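Side-chain contacts in PKS (Streptomyces albus, PDB 4OQJ), which probably condenses acyl units during polyketide chain extension, as a ketosynthase of the oxazolomycin assembly line, an "AT-less" type I polyketide synthase: residues F110-Y115 / Y697-V702; G133-V138 / C204-S209; Y564-A569 / V659-L664. All coordinates share one frame; numbering follows the deposited sequence.

Contact 1 of 3, residues F110-Y115 / Y697-V702; sequences FLECAY and YPFERV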
loop_
_atom_site.group_PDB
_atom_site.type_symbol
_atom_site.label_atom_id
_atom_site.label_comp_id
_atom_site.label_asym_id
_atom_site.label_seq_id
_atom_site.Cartn_x
_atom_site.Cartn_y
_atom_site.Cartn_z
ATOM N N PHE A 110 13.383 11.328 -4.373
ATOM C CA PHE A 110 12.837 10.033 -4.788
ATOM C C PHE A 110 12.644 10.017 -6.301
ATOM O O PHE A 110 12.884 9.010 -6.950
ATOM C CB PHE A 110 11.507 9.679 -4.128
ATOM C CG PHE A 110 11.027 8.322 -4.541
ATOM C CD1 PHE A 110 11.639 7.179 -4.026
ATOM C CD2 PHE A 110 10.081 8.177 -5.526
ATOM C CE1 PHE A 110 11.257 5.924 -4.459
ATOM C CE2 PHE A 110 9.686 6.922 -5.965
ATOM C CZ PHE A 110 10.265 5.798 -5.429
ATOM N N LEU A 111 12.196 11.142 -6.851
ATOM C CA LEU A 111 11.975 11.260 -8.285
ATOM C C LEU A 111 13.280 11.078 -9.056
ATOM O O LEU A 111 13.339 10.325 -10.028
ATOM C CB LEU A 111 11.337 12.619 -8.623
ATOM C CG LEU A 111 11.130 12.944 -10.110
ATOM C CD1 LEU A 111 10.417 11.795 -10.880
ATOM C CD2 LEU A 111 10.340 14.230 -10.263
ATOM N N GLU A 112 14.347 11.739 -8.626
ATOM C CA GLU A 112 15.620 11.569 -9.335
ATOM C C GLU A 112 16.133 10.145 -9.142
ATOM O O GLU A 112 16.668 9.545 -10.072
ATOM C CB GLU A 112 16.659 12.581 -8.862
ATOM C CG GLU A 112 16.449 13.970 -9.417
ATOM C CD GLU A 112 17.598 14.912 -9.098
ATOM O OE1 GLU A 112 18.553 14.494 -8.406
ATOM O OE2 GLU A 112 17.559 16.075 -9.544
ATOM N N CYS A 113 15.969 9.599 -7.941
ATOM C CA CYS A 113 16.452 8.233 -7.667
ATOM C C CYS A 113 15.712 7.166 -8.517
ATOM O O CYS A 113 16.321 6.217 -9.020
ATOM C CB CYS A 113 16.300 7.906 -6.183
ATOM S SG CYS A 113 17.124 6.359 -5.697
ATOM N N ALA A 114 14.403 7.328 -8.671
ATOM C CA ALA A 114 13.610 6.414 -9.494
ATOM C C ALA A 114 14.032 6.482 -10.959
ATOM O O ALA A 114 14.128 5.455 -11.631
ATOM C CB ALA A 114 12.119 6.733 -9.359
ATOM N N TYR A 115 14.259 7.695 -11.449
ATOM C CA TYR A 115 14.785 7.908 -12.787
ATOM C C TYR A 115 16.090 7.124 -12.949
ATOM O O TYR A 115 16.258 6.400 -13.920
ATOM C CB TYR A 115 14.990 9.406 -13.025
ATOM C CG TYR A 115 15.356 9.850 -14.438
ATOM C CD1 TYR A 115 16.609 9.594 -14.980
ATOM C CD2 TYR A 115 14.460 10.597 -15.198
ATOM C CE1 TYR A 115 16.946 10.039 -16.264
ATOM C CE2 TYR A 115 14.780 11.047 -16.462
ATOM C CZ TYR A 115 16.020 10.768 -16.995
ATOM O OH TYR A 115 16.325 11.226 -18.256
ATOM N N TYR A 697 21.926 9.690 -15.361
ATOM C CA TYR A 697 21.865 11.073 -15.817
ATOM C C TYR A 697 22.574 12.054 -14.867
ATOM O O TYR A 697 22.452 11.938 -13.642
ATOM C CB TYR A 697 20.398 11.499 -15.993
ATOM C CG TYR A 697 20.257 12.820 -16.724
ATOM C CD1 TYR A 697 20.196 12.861 -18.111
ATOM C CD2 TYR A 697 20.215 14.026 -16.031
ATOM C CE1 TYR A 697 20.084 14.063 -18.790
ATOM C CE2 TYR A 697 20.095 15.241 -16.706
ATOM C CZ TYR A 697 20.034 15.248 -18.093
ATOM O OH TYR A 697 19.930 16.443 -18.789
ATOM N N PRO A 698 23.336 13.020 -15.429
ATOM C CA PRO A 698 24.014 14.011 -14.580
ATOM C C PRO A 698 23.090 15.187 -14.245
ATOM O O PRO A 698 23.205 16.276 -14.811
ATOM C CB PRO A 698 25.199 14.444 -15.436
ATOM C CG PRO A 698 24.710 14.303 -16.835
ATOM C CD PRO A 698 23.777 13.111 -16.833
ATOM N N PHE A 699 22.169 14.948 -13.317
ATOM C CA PHE A 699 21.173 15.937 -12.942
ATOM C C PHE A 699 21.824 17.262 -12.610
ATOM O O PHE A 699 22.833 17.296 -11.920
ATOM C CB PHE A 699 20.366 15.453 -11.739
ATOM C CG PHE A 699 19.643 14.164 -11.979
ATOM C CD1 PHE A 699 18.480 14.135 -12.733
ATOM C CD2 PHE A 699 20.131 12.982 -11.454
ATOM C CE1 PHE A 699 17.797 12.939 -12.940
ATOM C CE2 PHE A 699 19.470 11.792 -11.670
ATOM C CZ PHE A 699 18.312 11.764 -12.407
ATOM N N GLU A 700 21.255 18.358 -13.097
ATOM C CA GLU A 700 21.835 19.666 -12.806
ATOM C C GLU A 700 21.707 19.948 -11.318
ATOM O O GLU A 700 20.631 19.777 -10.752
ATOM C CB GLU A 700 21.148 20.770 -13.622
ATOM C CG GLU A 700 21.933 22.083 -13.624
ATOM C CD GLU A 700 21.637 22.951 -14.832
ATOM O OE1 GLU A 700 21.619 22.413 -15.960
ATOM O OE2 GLU A 700 21.434 24.172 -14.648
ATOM N N ARG A 701 22.797 20.358 -10.679
ATOM C CA ARG A 701 22.761 20.633 -9.236
ATOM C C ARG A 701 22.242 22.036 -8.925
ATOM O O ARG A 701 23.002 22.900 -8.477
ATOM C CB ARG A 701 24.150 20.479 -8.609
ATOM C CG ARG A 701 24.742 19.088 -8.670
ATOM C CD ARG A 701 26.213 19.106 -8.235
ATOM N NE ARG A 701 26.379 19.444 -6.819
ATOM C CZ ARG A 701 26.656 20.657 -6.343
ATOM N NH1 ARG A 701 26.816 21.693 -7.158
ATOM N NH2 ARG A 701 26.783 20.835 -5.035
ATOM N N VAL A 702 20.953 22.260 -9.156
ATOM C CA VAL A 702 20.320 23.537 -8.834
ATOM C C VAL A 702 19.668 23.472 -7.457
ATOM O O VAL A 702 18.869 22.576 -7.168
ATOM C CB VAL A 702 19.257 23.916 -9.899
ATOM C CG1 VAL A 702 18.705 25.314 -9.647
ATOM C CG2 VAL A 702 19.836 23.816 -11.280
HETATM O O HOH W 1 19.799 17.825 -9.030
#
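With chi1 at -77°, the CG of Glu-112 stands opposite its own carbonyl carbon, and the extended chain beyond it runs along the face of the Phe-699 ring. The glutamate heads out from the helix as the ring comes in over it, so the two overlap antiparallel. CG sits over the middle of the ring, 3.9 Å from its centroid, as a CH-pi contact. Further out, the carboxylate lies almost flat on the ring, the planes only 9° apart, with CD of Glu-112 3.6 Å from CG of Phe-699. Its charge is met elsewhere, which probably offsets its lying over the ring: OE1 of Glu-112 pairs with Arg-31 in a salt bridge, and OE2 accepts from the backbone N of Asp-89. Water 1 sits between the segments as well, 2.9 Å from OE2 of Glu-112 and 2.7 Å from the backbone O of Glu-700.

Helix 105-121 belongs to the thiolase-type ketosynthase core, whereas 697-702 reads Tyr-Pro-Phe-Glu-Arg-Val, a sequence like that of the linker which, in modular synthases, returns after the acyltransferase to wrap over the ketosynthase. The segment 697-702 likewise lies back on the core.

One turn further along the helix, Tyr-115 presents a ring face to the edge of Phe-699. This is an offset T-shaped pair, planes at 75° and centroids 5.5 Å apart, with CZ of Phe-699 3.8 Å from CD1 of Tyr-115. On the side of Phe-699 away from Glu-112 lies CB of Tyr-697, which also meets CE1 of Tyr-115 at 3.8 Å. The hydroxyl of Tyr-697 leads elsewhere, to the backbone N of Asn-472.

Contact 2 of 3, residues G133-V138 / C204-S209; sequences GVYAGV and CLSLLS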
loop_
_atom_site.group_PDB
_atom_site.type_symbol
_atom_site.label_atom_id
_atom_site.label_comp_id
_atom_site.label_asym_id
_atom_site.label_seq_id
_atom_site.Cartn_x
_atom_site.Cartn_y
_atom_site.Cartn_z
ATOM N N GLY A 133 4.425 -0.193 -12.382
ATOM C CA GLY A 133 3.855 0.293 -11.141
ATOM C C GLY A 133 4.909 0.909 -10.241
ATOM O O GLY A 133 6.112 0.776 -10.491
ATOM N N VAL A 134 4.466 1.591 -9.193
ATOM C CA VAL A 134 5.382 2.144 -8.214
ATOM C C VAL A 134 4.768 2.179 -6.822
ATOM O O VAL A 134 3.652 2.702 -6.611
ATOM C CB VAL A 134 5.871 3.578 -8.618
ATOM C CG1 VAL A 134 4.717 4.508 -8.913
ATOM C CG2 VAL A 134 6.791 4.160 -7.537
ATOM N N TYR A 135 5.507 1.610 -5.871
ATOM C CA TYR A 135 5.159 1.620 -4.457
ATOM C C TYR A 135 6.272 2.314 -3.680
ATOM O O TYR A 135 7.419 1.885 -3.696
ATOM C CB TYR A 135 4.943 0.190 -3.948
ATOM C CG TYR A 135 3.741 -0.467 -4.576
ATOM C CD1 TYR A 135 3.819 -1.117 -5.807
ATOM C CD2 TYR A 135 2.503 -0.393 -3.955
ATOM C CE1 TYR A 135 2.675 -1.700 -6.381
ATOM C CE2 TYR A 135 1.386 -0.964 -4.510
ATOM C CZ TYR A 135 1.466 -1.609 -5.713
ATOM O OH TYR A 135 0.297 -2.156 -6.222
ATOM N N ALA A 136 5.949 3.404 -3.006
ATOM C CA ALA A 136 6.990 4.201 -2.370
ATOM C C ALA A 136 6.460 4.964 -1.168
ATOM O O ALA A 136 5.266 5.247 -1.085
ATOM C CB ALA A 136 7.586 5.163 -3.371
ATOM N N GLY A 137 7.350 5.290 -0.238
ATOM C CA GLY A 137 6.969 6.059 0.937
ATOM C C GLY A 137 8.039 7.077 1.279
ATOM O O GLY A 137 9.203 6.853 0.984
ATOM N N VAL A 138 7.647 8.187 1.898
ATOM C CA VAL A 138 8.599 9.148 2.420
ATOM C C VAL A 138 8.354 9.345 3.898
ATOM O O VAL A 138 7.290 9.024 4.434
ATOM C CB VAL A 138 8.524 10.507 1.685
ATOM C CG1 VAL A 138 8.892 10.331 0.199
ATOM C CG2 VAL A 138 7.148 11.120 1.821
ATOM N N CYS A 204 5.925 -6.852 -5.331
ATOM C CA CYS A 204 5.944 -8.255 -5.728
ATOM C C CYS A 204 4.527 -8.828 -5.827
ATOM O O CYS A 204 4.216 -9.547 -6.772
ATOM C CB CYS A 204 6.778 -9.072 -4.746
ATOM S SG CYS A 204 8.555 -8.687 -4.776
ATOM N N LEU A 205 3.663 -8.518 -4.864
ATOM C CA LEU A 205 2.261 -8.988 -4.933
ATOM C C LEU A 205 1.576 -8.471 -6.205
ATOM O O LEU A 205 0.884 -9.214 -6.916
ATOM C CB LEU A 205 1.473 -8.519 -3.715
ATOM C CG LEU A 205 0.962 -9.594 -2.764
ATOM C CD1 LEU A 205 2.103 -10.484 -2.267
ATOM C CD2 LEU A 205 0.251 -8.930 -1.604
ATOM N N SER A 206 1.780 -7.191 -6.494
ATOM C CA SER A 206 1.233 -6.596 -7.716
ATOM C C SER A 206 1.717 -7.308 -8.965
ATOM O O SER A 206 0.919 -7.621 -9.854
ATOM C CB SER A 206 1.612 -5.123 -7.820
ATOM O OG SER A 206 0.532 -4.304 -7.464
ATOM N N LEU A 207 3.026 -7.541 -9.035
ATOM C CA LEU A 207 3.649 -8.214 -10.174
ATOM C C LEU A 207 3.106 -9.605 -10.363
ATOM O O LEU A 207 2.842 -10.030 -11.482
ATOM C CB LEU A 207 5.166 -8.310 -10.010
ATOM C CG LEU A 207 5.977 -7.061 -10.342
ATOM C CD1 LEU A 207 7.409 -7.239 -9.878
ATOM C CD2 LEU A 207 5.959 -6.796 -11.831
ATOM N N LEU A 208 2.949 -10.326 -9.266
ATOM C CA LEU A 208 2.524 -11.704 -9.366
ATOM C C LEU A 208 1.021 -11.787 -9.682
ATOM O O LEU A 208 0.570 -12.758 -10.279
ATOM C CB LEU A 208 2.881 -12.446 -8.082
ATOM C CG LEU A 208 4.396 -12.594 -7.843
ATOM C CD1 LEU A 208 4.674 -13.304 -6.536
ATOM C CD2 LEU A 208 5.091 -13.316 -9.001
ATOM N N SER A 209 0.263 -10.758 -9.311
ATOM C CA SER A 209 -1.173 -10.706 -9.599
ATOM C C SER A 209 -1.465 -10.200 -11.011
ATOM O O SER A 209 -2.583 -10.342 -11.496
ATOM C CB SER A 209 -1.894 -9.792 -8.607
ATOM O OG SER A 209 -1.706 -10.225 -7.267
#
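Two hydroxyls make this contact: OH of Tyr-135, on strand 132-138, and OG of Ser-206, on helix 195-209, share a hydrogen bond that either could donate. They are modelled 2.5 Å apart, short enough that the exact length is doubtful. The serine oxygen comes in at the ring's edge, close to the ring plane, on the CE1 side. OG of Ser-206 is 3.3 Å from CZ and 3.5 Å from CE1 of Tyr-135. The CB of Ser-206 stays further back, 3.6 Å from OH of Tyr-135.

The serine's chi1 of -102° leaves OG well away from a staggered position, probably a compromise between its two partners, for this oxygen is also hydrogen-bonded to OD2 of Asp-211, just beyond the helix end.

Further out, the tyrosine ring is walled by Pro-185, Val-187 and Thr-189, and by Leu-202 of the second subunit, while the backbone of Tyr-135 pairs with Leu-216 on the neighbouring strand of the thiolase-fold sheet. In the last turn of the helix, the backbone O of Leu-205 accepts two bonds from Ser-209: from OG at 2.8 Å and from N at 2.9 Å, the two donors arriving from opposite faces of the carbonyl plane. Leu-205 packs on Ser-209 of the second subunit, and Ser-209 on Leu-205 of that subunit, which puts the contact at the dimer interface.

The chain Tyr-135, Ser-206, Asp-211 gives two buried hydroxyls a route to a carboxylate, whose charge would probably polarise both.

Contact 3 of 3, residues Y564-A569 / V659-L664; sequences YEEAAA and VGTAFL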
loop_
_atom_site.group_PDB
_atom_site.type_symbol
_atom_site.label_atom_id
_atom_site.label_comp_id
_atom_site.label_asym_id
_atom_site.label_seq_id
_atom_site.Cartn_x
_atom_site.Cartn_y
_atom_site.Cartn_z
ATOM N N TYR A 564 24.500 -4.709 -48.818
ATOM C CA TYR A 564 23.656 -5.809 -49.245
ATOM C C TYR A 564 23.916 -7.025 -48.374
ATOM O O TYR A 564 22.986 -7.696 -47.943
ATOM C CB TYR A 564 23.913 -6.158 -50.713
ATOM C CG TYR A 564 22.817 -6.992 -51.343
ATOM C CD1 TYR A 564 21.660 -6.396 -51.836
ATOM C CD2 TYR A 564 22.932 -8.372 -51.449
ATOM C CE1 TYR A 564 20.656 -7.142 -52.426
ATOM C CE2 TYR A 564 21.923 -9.131 -52.036
ATOM C CZ TYR A 564 20.789 -8.508 -52.520
ATOM O OH TYR A 564 19.781 -9.250 -53.098
ATOM N N GLU A 565 25.192 -7.295 -48.119
ATOM C CA GLU A 565 25.585 -8.423 -47.289
ATOM C C GLU A 565 25.256 -8.202 -45.821
ATOM O O GLU A 565 24.814 -9.128 -45.140
ATOM C CB GLU A 565 27.087 -8.687 -47.454
ATOM C CG GLU A 565 27.604 -9.919 -46.727
ATOM C CD GLU A 565 29.119 -10.023 -46.781
ATOM O OE1 GLU A 565 29.650 -10.394 -47.849
ATOM O OE2 GLU A 565 29.777 -9.723 -45.759
ATOM N N GLU A 566 25.447 -6.976 -45.337
ATOM C CA GLU A 566 25.456 -6.715 -43.895
ATOM C C GLU A 566 24.142 -6.211 -43.316
ATOM O O GLU A 566 23.884 -6.399 -42.121
ATOM C CB GLU A 566 26.550 -5.697 -43.562
ATOM C CG GLU A 566 27.947 -6.111 -43.992
ATOM C CD GLU A 566 28.909 -4.936 -44.042
ATOM O OE1 GLU A 566 28.554 -3.857 -43.529
ATOM O OE2 GLU A 566 30.017 -5.086 -44.601
ATOM N N ALA A 567 23.320 -5.563 -44.138
ATOM C CA ALA A 567 22.079 -4.948 -43.651
ATOM C C ALA A 567 20.823 -5.560 -44.294
ATOM O O ALA A 567 20.520 -5.329 -45.466
ATOM C CB ALA A 567 22.121 -3.432 -43.890
ATOM N N ALA A 568 20.082 -6.324 -43.500
ATOM C CA ALA A 568 18.903 -7.032 -43.984
ATOM C C ALA A 568 17.868 -6.074 -44.554
ATOM O O ALA A 568 17.241 -6.371 -45.568
ATOM C CB ALA A 568 18.284 -7.863 -42.860
ATOM N N ALA A 569 17.690 -4.925 -43.910
ATOM C CA ALA A 569 16.690 -3.956 -44.360
ATOM C C ALA A 569 17.078 -3.379 -45.719
ATOM O O ALA A 569 16.226 -3.135 -46.578
ATOM C CB ALA A 569 16.528 -2.845 -43.328
ATOM N N VAL A 659 32.650 2.877 -45.835
ATOM C CA VAL A 659 31.539 2.309 -46.597
ATOM C C VAL A 659 30.805 1.270 -45.771
ATOM O O VAL A 659 31.145 1.042 -44.616
ATOM C CB VAL A 659 32.030 1.663 -47.903
ATOM C CG1 VAL A 659 32.766 2.693 -48.755
ATOM C CG2 VAL A 659 32.935 0.467 -47.605
ATOM N N GLY A 660 29.807 0.634 -46.376
ATOM C CA GLY A 660 29.012 -0.374 -45.706
ATOM C C GLY A 660 28.299 0.114 -44.458
ATOM O O GLY A 660 27.858 1.264 -44.365
ATOM N N THR A 661 28.184 -0.782 -43.488
ATOM C CA THR A 661 27.397 -0.521 -42.292
ATOM C C THR A 661 27.917 0.705 -41.548
ATOM O O THR A 661 27.135 1.477 -41.000
ATOM C CB THR A 661 27.400 -1.748 -41.355
ATOM O OG1 THR A 661 26.748 -2.842 -42.008
ATOM C CG2 THR A 661 26.673 -1.448 -40.058
ATOM N N ALA A 662 29.232 0.895 -41.550
ATOM C CA ALA A 662 29.832 2.064 -40.908
ATOM C C ALA A 662 29.264 3.355 -41.491
ATOM O O ALA A 662 29.010 4.316 -40.767
ATOM C CB ALA A 662 31.323 2.035 -41.067
ATOM N N PHE A 663 29.059 3.383 -42.803
ATOM C CA PHE A 663 28.503 4.575 -43.424
ATOM C C PHE A 663 27.046 4.767 -43.040
ATOM O O PHE A 663 26.620 5.867 -42.691
ATOM C CB PHE A 663 28.601 4.519 -44.944
ATOM C CG PHE A 663 27.759 5.560 -45.612
ATOM C CD1 PHE A 663 28.186 6.875 -45.663
ATOM C CD2 PHE A 663 26.516 5.241 -46.135
ATOM C CE1 PHE A 663 27.401 7.855 -46.258
ATOM C CE2 PHE A 663 25.726 6.213 -46.738
ATOM C CZ PHE A 663 26.174 7.524 -46.795
ATOM N N LEU A 664 26.278 3.690 -43.130
ATOM C CA LEU A 664 24.858 3.736 -42.825
ATOM C C LEU A 664 24.605 4.179 -41.386
ATOM O O LEU A 664 23.711 4.971 -41.124
ATOM C CB LEU A 664 24.228 2.375 -43.060
ATOM C CG LEU A 664 22.721 2.288 -42.841
ATOM C CD1 LEU A 664 21.997 3.358 -43.647
ATOM C CD2 LEU A 664 22.233 0.921 -43.245
HETATM O O HOH W 2 24.320 -3.836 -41.006
#
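The amino-terminal turn of helix 660-673 meets the kink between helices 557-566 and 568-581, in a peripheral helical region of the chain, and Glu-566 at the kink reaches across to it. Its extended side chain crosses that of Thr-661 at a slant and delivers one oxygen, OE1, to two donors of that residue. OG1 of Thr-661 donates at 2.6 Å to the lone pair of OE1 that points away from the other carboxylate oxygen. The backbone N of Thr-661 reaches the same OE1 at 3.1 Å, nearly in line with its C-O bond, with an N-H...O angle of 149°. Both donors can serve one acceptor because chi1 of Thr-661, at -64°, sets OG1 beside its own N.

Water 2 donates to OG1 of Thr-661 at 2.8 Å and makes a weak bond to the backbone O of Glu-566. Beside this polar patch, CB of Ala-567 rests loosely on CD2 of Leu-664, 4.4 Å away, and Trp-611 also packs on Leu-664. The backbone N of Gly-660 is bound by ND1 of His-559.

A negative carboxylate placed at the start of a helix would interact favourably with the helix dipole, which probably strengthens this grip and helps keep Glu-566 ionised.

Contacts 1 and 2 belong to the same core: helix 105-121 and strand 132-138 follow one another in the chain, and although the contact centres are 22 Å apart, CZ of Phe-110 packs 3.4 Å from CB of Ala-136. Contact 1 lays the linker-like segment 697-702 on one side of a helix whose other side touches the strand of contact 2, which lies at the dimer interface. Contact 3 stands apart, its centre 38 Å from that of contact 1 and 44 Å from that of contact 2. Yet both 133-138/204-209 and 564-569/659-664 fall within the long loop closed by contact 1. The side chain of Tyr-115 is about 14 Å from a bound potassium ion.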